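Local coordinates for short-chain dehydrogenase/reductase SDR (Burkholderia phymatum, PDB 5IG2) that binds NAD in a Rossmann-type fold and probably oxidises or reduces substrates at a CH-OH group, as short-chain dehydrogenases/reductases do, at the interface of chains A and B and the interface of chains A and C. Sequence-based numbering; all coordinates share one arbitrary frame. Chains: chain A/B/C, Short-chain dehydrogenase/reductase SDR.

Contact 1: the interface of chains A and B. Residues chain A 123, 127, 130, 174; chain B 107, 115.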
# COMPACT_ATOMS: atom_id res chain seq x y z
N VAL A 123 -4.34 -1.97 6.12
CA VAL A 123 -2.88 -1.95 6.23
C VAL A 123 -2.43 -1.86 7.69
O VAL A 123 -1.68 -2.71 8.17
CB VAL A 123 -2.25 -0.83 5.37
CG1 VAL A 123 -0.73 -0.81 5.55
CG2 VAL A 123 -2.60 -1.02 3.88
N ALA A 127 -0.35 -4.36 9.98
CA ALA A 127 0.91 -3.91 10.56
C ALA A 127 0.92 -4.08 12.08
O ALA A 127 1.89 -4.58 12.65
CB ALA A 127 1.15 -2.44 10.18
N VAL A 130 1.21 -7.85 13.02
CA VAL A 130 2.57 -8.34 12.85
C VAL A 130 3.47 -7.79 13.95
O VAL A 130 4.21 -8.53 14.60
CB VAL A 130 3.10 -7.98 11.45
CG1 VAL A 130 4.59 -8.26 11.33
CG2 VAL A 130 2.31 -8.75 10.40
N LEU A 174 4.10 -6.15 2.05
CA LEU A 174 4.61 -6.28 3.41
C LEU A 174 4.67 -7.74 3.82
O LEU A 174 5.59 -8.13 4.56
CB LEU A 174 3.76 -5.47 4.40
CG LEU A 174 2.42 -5.99 4.91
CD1 LEU A 174 2.57 -6.96 6.10
CD2 LEU A 174 1.53 -4.81 5.28
N LEU B 107 10.52 -6.55 9.78
CA LEU B 107 9.25 -5.82 9.70
C LEU B 107 8.63 -5.60 11.08
O LEU B 107 8.13 -4.50 11.37
CB LEU B 107 8.28 -6.56 8.78
CG LEU B 107 6.99 -5.78 8.52
CD1 LEU B 107 7.31 -4.45 7.82
CD2 LEU B 107 6.02 -6.61 7.69
N TRP B 115 5.38 3.14 10.71
CA TRP B 115 4.31 2.87 9.76
C TRP B 115 3.54 4.14 9.43
O TRP B 115 3.29 4.44 8.25
CB TRP B 115 3.34 1.83 10.34
CG TRP B 115 3.85 0.44 10.31
CD1 TRP B 115 4.48 -0.23 11.33
CD2 TRP B 115 3.76 -0.48 9.22
NE1 TRP B 115 4.79 -1.51 10.93
CE2 TRP B 115 4.36 -1.68 9.64
CE3 TRP B 115 3.23 -0.39 7.93
CZ2 TRP B 115 4.44 -2.80 8.80
CZ3 TRP B 115 3.31 -1.51 7.10
CH2 TRP B 115 3.92 -2.69 7.54
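A:Ala127 and B:Trp115 meet across the interface with alpha-helical backbone torsions, each belonging to its own chain's helix 112-140, while B:Leu107 opens the short 3-10 helix 107-109. The methyl of A:Ala127 sits over the centre of the B:Trp115 indole, 3.3 Å above its plane, in a CH-pi contact shared by the five- and six-membered rings. Its closest approach is from CB to CE2, one of the ring-fusion carbons, at 3.3 Å. With a side chain this short, the indole can lie flat against helix 112-140 of chain A, a classic case of a small residue admitting a broad aromatic face. B:Trp115 has CG opposite the carbonyl carbon and beside the backbone N (chi1 -76°), and a chi2 of 96° lays the ring over the methyl. On the benzo side of the indole, the CD2 branch of A:Leu174 meets CH2 at 3.9 Å, its side chain crossing that of the tryptophan at about a right angle. The other branch, CD1, meets CD2 of B:Leu107 at 3.8 Å, so the forked leucine touches both partner residues. That same B:Leu107 CD2 lies 3.5 Å from the backbone O of A:Leu174 and is flanked by A:Val130 CG1. Helices 112-140 and 162-185 of both subunits form the long-helix dimer interface typical of SDR enzymes, and its two-fold symmetry gives this apolar patch a twin with the chains exchanged.

Contact 2: the interface of chains A and B. Residues chain A 178, 181-182, 184-185; chain B 106-108.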
# COMPACT_ATOMS: atom_id res chain seq x y z
N LEU A 178 7.84 -9.81 4.92
CA LEU A 178 7.79 -10.55 6.17
C LEU A 178 8.32 -11.97 6.00
O LEU A 178 9.06 -12.48 6.86
CB LEU A 178 6.34 -10.59 6.68
CG LEU A 178 6.13 -11.35 7.99
CD1 LEU A 178 7.00 -10.79 9.11
CD2 LEU A 178 4.64 -11.35 8.38
N ASP A 181 12.02 -11.64 5.94
CA ASP A 181 12.55 -11.22 7.24
C ASP A 181 12.50 -12.37 8.25
O ASP A 181 13.43 -12.54 9.05
CB ASP A 181 11.76 -10.03 7.79
CG ASP A 181 11.93 -8.77 6.96
OD1 ASP A 181 12.80 -8.72 6.09
OD2 ASP A 181 11.17 -7.83 7.21
N LEU A 182 11.41 -13.14 8.26
CA LEU A 182 11.32 -14.26 9.19
C LEU A 182 12.41 -15.29 8.92
O LEU A 182 12.99 -15.87 9.85
CB LEU A 182 9.94 -14.90 9.13
CG LEU A 182 8.81 -14.07 9.76
CD1 LEU A 182 7.45 -14.67 9.46
CD2 LEU A 182 9.01 -13.93 11.27
N ASN A 184 15.42 -14.66 7.39
CA ASN A 184 16.69 -14.07 7.79
C ASN A 184 16.83 -14.04 9.30
O ASN A 184 17.94 -14.21 9.83
CB ASN A 184 16.82 -12.66 7.21
CG ASN A 184 17.08 -12.67 5.72
OD1 ASN A 184 17.57 -13.67 5.18
ND2 ASN A 184 16.77 -11.58 5.04
N ALA A 185 15.72 -13.87 10.02
CA ALA A 185 15.80 -13.87 11.47
C ALA A 185 16.02 -15.26 12.03
O ALA A 185 16.63 -15.41 13.10
CB ALA A 185 14.52 -13.26 12.05
N PHE B 106 13.90 -5.57 10.12
CA PHE B 106 12.91 -6.64 10.23
C PHE B 106 11.53 -6.05 10.51
O PHE B 106 11.39 -5.17 11.35
CB PHE B 106 13.29 -7.62 11.35
CG PHE B 106 14.54 -8.44 11.08
CD1 PHE B 106 15.04 -8.59 9.79
CD2 PHE B 106 15.19 -9.08 12.13
CE1 PHE B 106 16.18 -9.35 9.56
CE2 PHE B 106 16.33 -9.84 11.90
CZ PHE B 106 16.82 -9.98 10.62
N LEU B 107 10.52 -6.55 9.78
CA LEU B 107 9.25 -5.82 9.70
C LEU B 107 8.63 -5.60 11.08
O LEU B 107 8.13 -4.50 11.37
CB LEU B 107 8.28 -6.56 8.78
CG LEU B 107 6.99 -5.78 8.52
CD1 LEU B 107 7.31 -4.45 7.82
CD2 LEU B 107 6.02 -6.61 7.69
N TRP B 108 8.65 -6.62 11.94
CA TRP B 108 8.00 -6.53 13.24
C TRP B 108 8.76 -5.65 14.23
O TRP B 108 8.20 -5.29 15.27
CB TRP B 108 7.81 -7.94 13.84
CG TRP B 108 9.11 -8.65 14.02
CD1 TRP B 108 9.92 -8.62 15.12
CD2 TRP B 108 9.80 -9.46 13.05
NE1 TRP B 108 11.05 -9.36 14.90
CE2 TRP B 108 11.00 -9.89 13.64
CE3 TRP B 108 9.50 -9.86 11.74
CZ2 TRP B 108 11.91 -10.71 12.97
CZ3 TRP B 108 10.41 -10.67 11.08
CH2 TRP B 108 11.60 -11.08 11.69
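B:Trp108 carries its indole toward A:Asp181 with CG between its own backbone N and carbonyl carbon (chi1 60°), whereas A:Asp181 has CG opposite its carbonyl carbon (chi1 -66°), directing the carboxylate to the backbone of B:Leu107. There OD2 accepts a hydrogen bond from the amide N of B:Leu107 at 2.9 Å. The donor is tilted out of the carboxylate plane, and the bond is bent, with 130° at the hydrogen. The same aspartate also makes apolar contact: its CB reaches CZ3 of the B:Trp108 benzo ring at 3.6 Å. A:Leu182, the next residue, brings CD2 to the same CZ3, also at 3.6 Å; one turn earlier, A:Leu178 CD1 approaches CE3. The methyl of A:Ala185 comes to the indole edge in the ring plane, 3.7 Å from CH2. B:Phe106 CB packs against one indole face from within chain B, and the B:Phe106 ring turns a face to A:Ala185, whose CB lies 3.9 Å from CE2, near the rim. The arrangement illustrates how one aspartate can combine a backbone hydrogen bond with aromatic packing. The site lies along the C-terminal part of helix 162-185 of chain A, against the loop residue B:Phe106 and the start of chain B's 3-10 helix 107-109.

Contact 3: the interface of chains A and C. Residues chain A 13, 35, 37-38; chain C 236.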
# COMPACT_ATOMS: atom_id res chain seq x y z
N ASP A 13 -3.73 -29.22 16.63
CA ASP A 13 -4.50 -29.68 17.78
C ASP A 13 -3.96 -29.08 19.07
O ASP A 13 -2.76 -29.15 19.36
CB ASP A 13 -4.47 -31.21 17.82
CG ASP A 13 -5.56 -31.79 18.71
OD1 ASP A 13 -6.36 -31.01 19.27
OD2 ASP A 13 -5.63 -33.03 18.82
N ALA A 35 -11.68 -24.65 15.02
CA ALA A 35 -12.32 -25.46 16.06
C ALA A 35 -12.37 -26.93 15.66
O ALA A 35 -12.16 -27.81 16.50
CB ALA A 35 -13.74 -24.93 16.34
N LEU A 37 -10.27 -28.54 14.05
CA LEU A 37 -8.94 -29.12 14.18
C LEU A 37 -8.46 -29.14 15.62
O LEU A 37 -7.32 -29.53 15.87
CB LEU A 37 -7.94 -28.35 13.32
CG LEU A 37 -8.26 -28.34 11.82
CD1 LEU A 37 -7.25 -27.46 11.06
CD2 LEU A 37 -8.31 -29.75 11.26
N GLY A 38 -9.30 -28.75 16.57
CA GLY A 38 -8.91 -28.75 17.96
C GLY A 38 -8.22 -27.50 18.44
O GLY A 38 -7.54 -27.55 19.48
N ARG C 236 -15.80 -33.12 17.09
CA ARG C 236 -15.39 -31.85 16.51
C ARG C 236 -15.17 -31.94 15.01
O ARG C 236 -15.21 -30.92 14.32
CB ARG C 236 -14.11 -31.33 17.19
CG ARG C 236 -12.88 -32.10 16.82
CD ARG C 236 -11.65 -31.70 17.61
NE ARG C 236 -10.47 -32.32 17.02
CZ ARG C 236 -9.31 -32.47 17.63
NH1 ARG C 236 -9.18 -32.04 18.88
NH2 ARG C 236 -8.29 -33.05 17.00
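The guanidinium NH1 of C:Arg236 and the carboxylate OD1 of A:Asp13 form a salt bridge at 3.0 Å, the shortest polar link between the two chains in this patch. As a hydrogen bond it is weak and bent. A second weak bond runs from NH2 to OD2 at 3.2 Å, straighter at 167°, with OD2 at the guanidinium edge and in its plane. Each terminal nitrogen thus addresses a different carboxylate oxygen, yet the two flat groups stand 87° apart, far from the coplanar pairing of a textbook bidentate bridge. The arginine reaches across by an extended chain from CG to NE, after a first turn that sets CG between the backbone N and carbonyl carbon (chi1 72°). One guanidinium face rests over A:Gly38, whose CA lies 3.3 Å above the plane toward the rim. The carbonyl O of A:Leu37 lies over the same face, also toward the rim, with NH2 3.8 Å away. This is a worked example of a long side chain joining charge pairing to backbone packing, although the contact may belong to crystal assembly rather than a biological oligomer. Nearer the root of the arginine, the carbonyl O of A:Ala35 comes within 4.1 Å of CB.

Contacts 1 and 2 belong to one two-fold interface between chains A and B: their C-alpha centres are about 11 Å apart, and both use B:Leu107 and helix 162-185 of chain A. Contact 1 adds the face of helix 112-140, and contact 2 extends the surface toward the end of helix 162-185. Contact 3 lies on another surface of chain A, its C-alpha centre about 29 Å from that of contact 1 and 30 Å from that of contact 2, and shares no residue with them. Chain A can therefore engage B and C together, consistent with the six-copy deposited assembly, whose biological relevance the structure alone does not show.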